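Local atomic coordinates of cytochrome c (Hydrogenophilus thermoluteolus, PDB entry 2D0S), a protein that probably carries electrons as a small c-type cytochrome, using the iron of its covalently attached heme. Residues G22-Y25 / K26-A29; L40-K43 / V44-G48; D67-K70 / I71-V75. All coordinates share one frame; numbering follows the deposited sequence.

Overall arrangement
The three contacts are all local, made between residues three to five apart at the start, the end or the middle of a helix, yet their chemistry follows their place in the fold. Interaction 1, at the start of helix 25-31, is buried and pairs a serine cap with apolar packing on the heme. Interactions 2 and 3, on helices 37-46 and 65-75, are partly buried: apolar side chains face inward while E42 pairs with K45 and E69 with R73, and K43 turns to the propionates. Interactions 1 and 2 touch the heme with several groups, interaction 3 through I71. Interaction 3 packs against both others, through V75 on Y25 and V28 and through I68 and E69 on V44 and V41.

Interaction 1 of 3, residues G22-Y25 / K26-A29; sequences GPSY and KDVA. With HEC (heme c), chain B.
S24 illustrates a classic N-cap, with polar atoms that take up the N-H groups of the first turn of helix 25-31. Its OG accepts from D27 N at 3.0 Å, with an angle of 150° at the hydrogen; a chi1 of 84° sets OG between backbone N and carbonyl carbon, where it can reach that amide. The carbonyl S24 O takes V28 N at 3.1 Å, and Y25 O takes A29 N at 2.9 Å in a nearly straight bond (173°). A water completes the polar group, accepting from S24 N at 3.1 Å and donating to D27 OD1 at 2.7 Å, thus bridging the pair that a capping box would join directly. An alanine in place of S24 would remove OG and is likely to leave D27 N with little more than its weak bond to S24 O, so that the helix start would be less well fixed.

The apolar contacts face the heme. P23 CG meets V28 CG2 at 3.8 Å, while P23 CD lies 3.7 Å from heme C3D. The other branch of V28 turns to the porphyrin, CG1 standing 3.9 Å from the methyl CMA.

P23 O accepts a hydrogen bond from ND1 of H14, the axial ligand of the iron, as in other c-type cytochromes. This chemistry implies that the capping segment also probably holds the imidazole of H14 in its orientation.

Interaction 2 of 3, residues L40-K43 / V44-G48; sequences LVEK and VKKGG. With HEC (heme c), chain B.
K43 NZ is held between the two heme propionates, donating to heme O2D at 2.7 Å and to O2A at 2.9 Å. The CG of K43 stands opposite the backbone N; a bend at chi2 (57°) lays the chain beside the propionate that bears O2A, and a second bend at chi4 turns NZ to lie between the two carboxylates. One ammonium thus joins both propionates and probably offsets part of their charge.

On the same helix E42 OE2 is approached by two lysines from the next turn. K45 NZ binds it at 2.8 Å, and K46 NZ stands off at 4.0 Å in a long salt bridge; both chains run beside E42 and point the same way. K45 NZ also makes a salt bridge with E65 of helix 65-75, its stronger partner, so the network reaches beyond this helix.

Backbone bonds continue to the end of the helix: K46 N meets E42 O at 2.7 Å, but the last, G47 N to K43 O at 2.8 Å, is weak because it is strongly bent. G47 leaves the helical path with positive phi (78°), a common helix C-terminal ending. At G48 a side chain would press on K43 CE and on the preceding carbonyl oxygen.

Apolar branches line the heme pocket, with V44 CG2 set 3.8 Å from heme CHB and L40 CD2 3.9 Å from CBA on a propionate arm. Among its neighbours, helix 37-46 packs one side on the heme and another on helix 65-75, where L40 touches V72, V41 touches E65 and E69, and V44 touches I68.

Interaction 3 of 3, residues D67-K70 / I71-V75; sequences DIEK and IVRWV
E69 sends its chain out extended with CG opposite the backbone N (chi1 -176°), and R73, one turn on, places CG beside its own N (chi1 -67°); with these torsions the two side chains run alongside each other in the same direction. Their charged ends form a side-on salt bridge in which a single oxygen takes two donors. R73 NE gives to E69 OE1 at 3.0 Å and R73 NH2 to the same oxygen at 3.2 Å. OE1 sits at the guanidinium edge and in its plane. It turns its anti lone pair toward NE, while NH2 comes in on the same anti side but out of the carboxylate plane, the carboxylate being rotated 59° against the guanidinium.

Such an i to i+4 ion pair rides on a regular alpha-helix. I71 N bonds to D67 O at 3.1 Å, V72 N to I68 O at 2.9 Å and R73 N to E69 O at 2.9 Å; the bond from W74 N to K70 O is the longest of the four at 3.2 Å. This is the C-terminal helix of the class I cytochrome c fold, packed against the N-terminal helix 2-7, where I71 touches L4 and A5 besides meeting C10 and the heme itself.

On the inward side I68 and V72 put their CG2 methyls 4.3 Å apart, a loose contact one turn along the same face. K70 points its ammonium to D1, where NZ forms a salt bridge with the N-terminal residue's carboxylate.

Interaction 1 of 3, residues G22-Y25 / K26-A29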
loop_
_atom_site.group_PDB
_atom_site.type_symbol
_atom_site.label_atom_id
_atom_site.label_comp_id
_atom_site.label_asym_id
_atom_site.label_seq_id
_atom_site.Cartn_x
_atom_site.Cartn_y
_atom_site.Cartn_z
ATOM N N GLY A 22 -9.553 -0.476 1.013
ATOM C CA GLY A 22 -8.534 0.562 1.075
ATOM C C GLY A 22 -8.554 1.303 -0.220
ATOM O O GLY A 22 -9.271 0.880 -1.198
ATOM N N PRO A 23 -7.762 2.387 -0.302
ATOM C CA PRO A 23 -7.750 3.170 -1.536
ATOM C C PRO A 23 -7.182 2.356 -2.707
ATOM O O PRO A 23 -6.329 1.447 -2.516
ATOM C CB PRO A 23 -6.836 4.363 -1.185
ATOM C CG PRO A 23 -5.956 3.841 -0.082
ATOM C CD PRO A 23 -6.907 2.988 0.736
ATOM N N SER A 24 -7.562 2.796 -3.900
ATOM C CA SER A 24 -7.008 2.225 -5.108
ATOM C C SER A 24 -5.537 2.627 -5.093
ATOM O O SER A 24 -5.171 3.665 -4.525
ATOM C CB SER A 24 -7.730 2.805 -6.346
ATOM O OG SER A 24 -7.197 4.041 -6.761
ATOM N N TYR A 25 -4.711 1.825 -5.763
ATOM C CA TYR A 25 -3.295 2.098 -5.883
ATOM C C TYR A 25 -3.080 3.316 -6.771
ATOM O O TYR A 25 -2.146 4.034 -6.581
ATOM C CB TYR A 25 -2.563 0.895 -6.461
ATOM C CG TYR A 25 -2.390 -0.219 -5.457
ATOM C CD1 TYR A 25 -2.486 -1.538 -5.851
ATOM C CD2 TYR A 25 -2.204 0.058 -4.101
ATOM C CE1 TYR A 25 -2.374 -2.555 -4.948
ATOM C CE2 TYR A 25 -2.002 -0.962 -3.190
ATOM C CZ TYR A 25 -2.090 -2.266 -3.637
ATOM O OH TYR A 25 -1.957 -3.309 -2.777
ATOM N N LYS A 26 -3.979 3.556 -7.715
ATOM C CA LYS A 26 -3.878 4.744 -8.574
ATOM C C LYS A 26 -4.102 6.046 -7.777
ATOM O O LYS A 26 -3.433 7.030 -8.015
ATOM C CB LYS A 26 -4.866 4.660 -9.753
ATOM C CG LYS A 26 -4.375 3.883 -10.975
ATOM C CD LYS A 26 -5.389 4.068 -12.141
ATOM C CE LYS A 26 -4.827 3.625 -13.506
ATOM N NZ LYS A 26 -3.766 4.551 -14.042
ATOM N N ASP A 27 -4.973 5.981 -6.763
ATOM C CA ASP A 27 -5.205 7.143 -5.860
ATOM C C ASP A 27 -4.005 7.346 -4.920
ATOM O O ASP A 27 -3.641 8.495 -4.590
ATOM C CB ASP A 27 -6.464 6.924 -4.992
ATOM C CG ASP A 27 -7.742 7.513 -5.615
ATOM O OD1 ASP A 27 -8.788 7.470 -4.919
ATOM O OD2 ASP A 27 -7.724 7.979 -6.791
ATOM N N VAL A 28 -3.369 6.229 -4.547
ATOM C CA VAL A 28 -2.179 6.310 -3.689
ATOM C C VAL A 28 -1.080 6.980 -4.511
ATOM O O VAL A 28 -0.504 7.949 -4.056
ATOM C CB VAL A 28 -1.701 4.937 -3.123
ATOM C CG1 VAL A 28 -0.246 5.082 -2.447
ATOM C CG2 VAL A 28 -2.733 4.386 -2.076
ATOM N N ALA A 29 -0.852 6.508 -5.744
ATOM C CA ALA A 29 0.129 7.138 -6.643
ATOM C C ALA A 29 -0.158 8.649 -6.892
ATOM O O ALA A 29 0.764 9.430 -7.093
ATOM C CB ALA A 29 0.173 6.400 -7.952
HETATM FE FE HEC B . -3.401 -1.191 2.654
HETATM C CHA HEC B . -3.911 2.170 3.143
HETATM C CHB HEC B . -0.628 -0.581 0.828
HETATM C CHC HEC B . -2.697 -4.534 2.718
HETATM C CHD HEC B . -6.528 -1.831 4.014
HETATM N NA HEC B . -2.477 0.431 2.085
HETATM C C1A HEC B . -2.838 1.758 2.382
HETATM C C2A HEC B . -1.870 2.644 1.778
HETATM C C3A HEC B . -0.978 1.896 1.093
HETATM C C4A HEC B . -1.331 0.490 1.295
HETATM C CMA HEC B . 0.256 2.407 0.286
HETATM C CAA HEC B . -1.923 4.200 1.859
HETATM C CBA HEC B . -1.277 4.596 3.186
HETATM C CGA HEC B . -1.544 6.035 3.533
HETATM O O1A HEC B . -1.941 6.822 2.646
HETATM O O2A HEC B . -1.315 6.398 4.700
HETATM N NB HEC B . -1.941 -2.353 1.940
HETATM C C1B HEC B . -0.861 -1.893 1.215
HETATM C C2B HEC B . 0.035 -2.998 1.002
HETATM C C3B HEC B . -0.545 -4.105 1.500
HETATM C C4B HEC B . -1.777 -3.696 2.142
HETATM C CMB HEC B . 1.317 -2.877 0.150
HETATM C CAB HEC B . -0.046 -5.589 1.439
HETATM C CBB HEC B . 1.374 -5.742 2.033
HETATM N NC HEC B . -4.417 -2.828 3.225
HETATM C C1C HEC B . -3.943 -4.144 3.155
HETATM C C2C HEC B . -4.996 -5.046 3.558
HETATM C C3C HEC B . -5.985 -4.276 4.107
HETATM C C4C HEC B . -5.681 -2.897 3.774
HETATM C CMC HEC B . -4.710 -6.540 3.825
HETATM C CAC HEC B . -7.396 -4.667 4.693
HETATM C CBC HEC B . -7.522 -5.986 5.466
HETATM N ND HEC B . -5.002 0.013 3.514
HETATM C C1D HEC B . -6.170 -0.502 4.045
HETATM C C2D HEC B . -6.983 0.587 4.530
HETATM C C3D HEC B . -6.176 1.825 4.221
HETATM C C4D HEC B . -4.964 1.373 3.585
HETATM C CMD HEC B . -8.355 0.471 5.213
HETATM C CAD HEC B . -6.499 3.268 4.578
HETATM C CBD HEC B . -5.764 3.568 5.870
HETATM C CGD HEC B . -6.057 5.015 6.230
HETATM O O1D HEC B . -7.216 5.428 5.998
HETATM O O2D HEC B . -5.136 5.742 6.738
HETATM O O HOH W 1 -9.679 5.092 -4.077
#

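Interaction 2 of 3, residues L40-K43 / V44-G48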
loop_
_atom_site.group_PDB
_atom_site.type_symbol
_atom_site.label_atom_id
_atom_site.label_comp_id
_atom_site.label_asym_id
_atom_site.label_seq_id
_atom_site.Cartn_x
_atom_site.Cartn_y
_atom_site.Cartn_z
ATOM N N LEU A 40 5.344 5.542 3.742
ATOM C CA LEU A 40 4.349 4.538 3.364
ATOM C C LEU A 40 4.709 3.150 3.857
ATOM O O LEU A 40 3.826 2.364 4.231
ATOM C CB LEU A 40 4.146 4.521 1.832
ATOM C CG LEU A 40 3.556 5.810 1.333
ATOM C CD1 LEU A 40 3.487 5.819 -0.189
ATOM C CD2 LEU A 40 2.190 5.954 1.926
ATOM N N VAL A 41 5.988 2.802 3.733
ATOM C CA VAL A 41 6.467 1.544 4.207
ATOM C C VAL A 41 6.166 1.343 5.702
ATOM O O VAL A 41 5.710 0.277 6.085
ATOM C CB VAL A 41 8.013 1.369 3.917
ATOM C CG1 VAL A 41 8.604 0.181 4.737
ATOM C CG2 VAL A 41 8.247 1.155 2.420
ATOM N N GLU A 42 6.405 2.361 6.534
ATOM C CA GLU A 42 6.054 2.284 7.977
ATOM C C GLU A 42 4.537 2.081 8.200
ATOM O O GLU A 42 4.118 1.308 9.067
ATOM C CB GLU A 42 6.534 3.536 8.750
ATOM C CG GLU A 42 7.570 3.249 9.851
ATOM C CD GLU A 42 8.729 2.307 9.367
ATOM O OE1 GLU A 42 9.509 2.694 8.439
ATOM O OE2 GLU A 42 8.836 1.168 9.897
ATOM N N LYS A 43 3.732 2.785 7.410
ATOM C CA LYS A 43 2.272 2.666 7.464
ATOM C C LYS A 43 1.784 1.206 7.159
ATOM O O LYS A 43 0.870 0.700 7.782
ATOM C CB LYS A 43 1.641 3.690 6.489
ATOM C CG LYS A 43 0.114 3.659 6.411
ATOM C CD LYS A 43 -0.543 3.874 7.788
ATOM C CE LYS A 43 -2.067 3.959 7.656
ATOM N NZ LYS A 43 -2.530 5.318 7.114
ATOM N N VAL A 44 2.377 0.559 6.181
ATOM C CA VAL A 44 1.969 -0.781 5.820
ATOM C C VAL A 44 2.391 -1.706 6.971
ATOM O O VAL A 44 1.593 -2.535 7.452
ATOM C CB VAL A 44 2.616 -1.230 4.506
ATOM C CG1 VAL A 44 2.242 -2.688 4.188
ATOM C CG2 VAL A 44 2.229 -0.253 3.344
ATOM N N LYS A 45 3.635 -1.536 7.427
ATOM C CA LYS A 45 4.189 -2.325 8.491
ATOM C C LYS A 45 3.385 -2.212 9.814
ATOM O O LYS A 45 2.919 -3.224 10.341
ATOM C CB LYS A 45 5.653 -1.921 8.710
ATOM C CG LYS A 45 6.405 -2.803 9.687
ATOM C CD LYS A 45 7.562 -2.040 10.402
ATOM C CE LYS A 45 8.730 -1.788 9.462
ATOM N NZ LYS A 45 9.945 -1.331 10.222
ATOM N N LYS A 46 3.259 -0.974 10.336
ATOM C CA LYS A 46 2.559 -0.725 11.603
ATOM C C LYS A 46 1.063 -0.677 11.537
ATOM O O LYS A 46 0.393 -0.804 12.559
ATOM C CB LYS A 46 3.080 0.569 12.233
ATOM C CG LYS A 46 4.156 0.345 13.275
ATOM C CD LYS A 46 5.149 1.517 13.334
ATOM C CE LYS A 46 6.517 1.049 13.869
ATOM N NZ LYS A 46 7.645 2.026 13.565
ATOM N N GLY A 47 0.526 -0.515 10.327
ATOM C CA GLY A 47 -0.908 -0.442 10.119
ATOM C C GLY A 47 -1.394 0.944 10.499
ATOM O O GLY A 47 -0.610 1.782 10.903
ATOM N N GLY A 48 -2.711 1.104 10.483
ATOM C CA GLY A 48 -3.311 2.347 10.965
ATOM C C GLY A 48 -4.443 2.914 10.130
ATOM O O GLY A 48 -4.796 2.359 9.087
HETATM FE FE HEC B . -3.401 -1.191 2.654
HETATM C CHA HEC B . -3.911 2.170 3.143
HETATM C CHB HEC B . -0.628 -0.581 0.828
HETATM C CHC HEC B . -2.697 -4.534 2.718
HETATM C CHD HEC B . -6.528 -1.831 4.014
HETATM N NA HEC B . -2.477 0.431 2.085
HETATM C C1A HEC B . -2.838 1.758 2.382
HETATM C C2A HEC B . -1.870 2.644 1.778
HETATM C C3A HEC B . -0.978 1.896 1.093
HETATM C C4A HEC B . -1.331 0.490 1.295
HETATM C CMA HEC B . 0.256 2.407 0.286
HETATM C CAA HEC B . -1.923 4.200 1.859
HETATM C CBA HEC B . -1.277 4.596 3.186
HETATM C CGA HEC B . -1.544 6.035 3.533
HETATM O O1A HEC B . -1.941 6.822 2.646
HETATM O O2A HEC B . -1.315 6.398 4.700
HETATM N NB HEC B . -1.941 -2.353 1.940
HETATM C C1B HEC B . -0.861 -1.893 1.215
HETATM C C2B HEC B . 0.035 -2.998 1.002
HETATM C C3B HEC B . -0.545 -4.105 1.500
HETATM C C4B HEC B . -1.777 -3.696 2.142
HETATM C CMB HEC B . 1.317 -2.877 0.150
HETATM C CAB HEC B . -0.046 -5.589 1.439
HETATM C CBB HEC B . 1.374 -5.742 2.033
HETATM N NC HEC B . -4.417 -2.828 3.225
HETATM C C1C HEC B . -3.943 -4.144 3.155
HETATM C C2C HEC B . -4.996 -5.046 3.558
HETATM C C3C HEC B . -5.985 -4.276 4.107
HETATM C C4C HEC B . -5.681 -2.897 3.774
HETATM C CMC HEC B . -4.710 -6.540 3.825
HETATM C CAC HEC B . -7.396 -4.667 4.693
HETATM C CBC HEC B . -7.522 -5.986 5.466
HETATM N ND HEC B . -5.002 0.013 3.514
HETATM C C1D HEC B . -6.170 -0.502 4.045
HETATM C C2D HEC B . -6.983 0.587 4.530
HETATM C C3D HEC B . -6.176 1.825 4.221
HETATM C C4D HEC B . -4.964 1.373 3.585
HETATM C CMD HEC B . -8.355 0.471 5.213
HETATM C CAD HEC B . -6.499 3.268 4.578
HETATM C CBD HEC B . -5.764 3.568 5.870
HETATM C CGD HEC B . -6.057 5.015 6.230
HETATM O O1D HEC B . -7.216 5.428 5.998
HETATM O O2D HEC B . -5.136 5.742 6.738
#

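Interaction 3 of 3, residues D67-K70 / I71-V75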
loop_
_atom_site.group_PDB
_atom_site.type_symbol
_atom_site.label_atom_id
_atom_site.label_comp_id
_atom_site.label_asym_id
_atom_site.label_seq_id
_atom_site.Cartn_x
_atom_site.Cartn_y
_atom_site.Cartn_z
ATOM N N ASP A 67 10.238 -6.475 1.084
ATOM C CA ASP A 67 9.135 -6.771 0.185
ATOM C C ASP A 67 8.143 -5.675 0.170
ATOM O O ASP A 67 7.690 -5.278 -0.902
ATOM C CB ASP A 67 8.442 -8.045 0.575
ATOM C CG ASP A 67 9.295 -9.270 0.291
ATOM O OD1 ASP A 67 10.292 -9.148 -0.443
ATOM O OD2 ASP A 67 8.929 -10.351 0.772
ATOM N N ILE A 68 7.810 -5.154 1.354
ATOM C CA ILE A 68 6.895 -4.044 1.423
ATOM C C ILE A 68 7.413 -2.879 0.558
ATOM O O ILE A 68 6.671 -2.314 -0.235
ATOM C CB ILE A 68 6.678 -3.558 2.873
ATOM C CG1 ILE A 68 5.979 -4.645 3.683
ATOM C CG2 ILE A 68 5.848 -2.293 2.857
ATOM C CD1 ILE A 68 5.900 -4.338 5.174
ATOM N N GLU A 69 8.689 -2.530 0.701
ATOM C CA GLU A 69 9.225 -1.392 -0.067
ATOM C C GLU A 69 9.146 -1.611 -1.589
ATOM O O GLU A 69 8.774 -0.723 -2.322
ATOM C CB GLU A 69 10.650 -1.082 0.354
ATOM C CG GLU A 69 11.257 0.142 -0.328
ATOM C CD GLU A 69 12.745 0.251 -0.062
ATOM O OE1 GLU A 69 13.437 0.919 -0.825
ATOM O OE2 GLU A 69 13.217 -0.410 0.858
ATOM N N LYS A 70 9.497 -2.799 -2.040
ATOM C CA LYS A 70 9.246 -3.210 -3.418
ATOM C C LYS A 70 7.778 -2.928 -3.882
ATOM O O LYS A 70 7.554 -2.409 -4.969
ATOM C CB LYS A 70 9.560 -4.704 -3.547
ATOM C CG LYS A 70 10.038 -5.164 -4.893
ATOM C CD LYS A 70 11.014 -6.418 -4.726
ATOM C CE LYS A 70 11.386 -7.071 -6.081
ATOM N NZ LYS A 70 10.406 -6.762 -7.221
ATOM N N ILE A 71 6.788 -3.335 -3.090
ATOM C CA ILE A 71 5.395 -3.184 -3.520
ATOM C C ILE A 71 5.096 -1.688 -3.580
ATOM O O ILE A 71 4.626 -1.178 -4.593
ATOM C CB ILE A 71 4.426 -3.902 -2.588
ATOM C CG1 ILE A 71 4.662 -5.440 -2.631
ATOM C CG2 ILE A 71 2.915 -3.501 -2.937
ATOM C CD1 ILE A 71 4.059 -6.221 -1.341
ATOM N N VAL A 72 5.568 -0.961 -2.576
ATOM C CA VAL A 72 5.277 0.443 -2.495
ATOM C C VAL A 72 5.887 1.247 -3.652
ATOM O O VAL A 72 5.207 2.084 -4.274
ATOM C CB VAL A 72 5.639 1.037 -1.129
ATOM C CG1 VAL A 72 5.730 2.545 -1.227
ATOM C CG2 VAL A 72 4.556 0.622 -0.037
ATOM N N ARG A 73 7.118 0.936 -4.035
ATOM C CA ARG A 73 7.717 1.676 -5.157
ATOM C C ARG A 73 6.973 1.372 -6.447
ATOM O O ARG A 73 6.814 2.238 -7.290
ATOM C CB ARG A 73 9.223 1.402 -5.275
ATOM C CG ARG A 73 10.011 1.958 -4.118
ATOM C CD ARG A 73 11.580 1.864 -4.344
ATOM N NE ARG A 73 12.313 2.329 -3.164
ATOM C CZ ARG A 73 12.618 3.608 -2.924
ATOM N NH1 ARG A 73 12.314 4.530 -3.807
ATOM N NH2 ARG A 73 13.280 3.953 -1.820
ATOM N N TRP A 74 6.444 0.155 -6.565
ATOM C CA TRP A 74 5.664 -0.211 -7.734
ATOM C C TRP A 74 4.292 0.522 -7.769
ATOM O O TRP A 74 3.927 1.090 -8.776
ATOM C CB TRP A 74 5.491 -1.729 -7.823
ATOM C CG TRP A 74 4.423 -2.121 -8.761
ATOM C CD1 TRP A 74 4.457 -2.038 -10.119
ATOM C CD2 TRP A 74 3.079 -2.526 -8.416
ATOM N NE1 TRP A 74 3.255 -2.434 -10.646
ATOM C CE2 TRP A 74 2.388 -2.728 -9.617
ATOM C CE3 TRP A 74 2.406 -2.721 -7.207
ATOM C CZ2 TRP A 74 1.055 -3.090 -9.647
ATOM C CZ3 TRP A 74 1.118 -3.100 -7.228
ATOM C CH2 TRP A 74 0.442 -3.318 -8.440
ATOM N N VAL A 75 3.532 0.464 -6.670
ATOM C CA VAL A 75 2.316 1.267 -6.534
ATOM C C VAL A 75 2.517 2.685 -7.061
ATOM O O VAL A 75 1.661 3.222 -7.798
ATOM C CB VAL A 75 1.844 1.324 -5.078
ATOM C CG1 VAL A 75 0.761 2.431 -4.883
ATOM C CG2 VAL A 75 1.282 -0.026 -4.676
#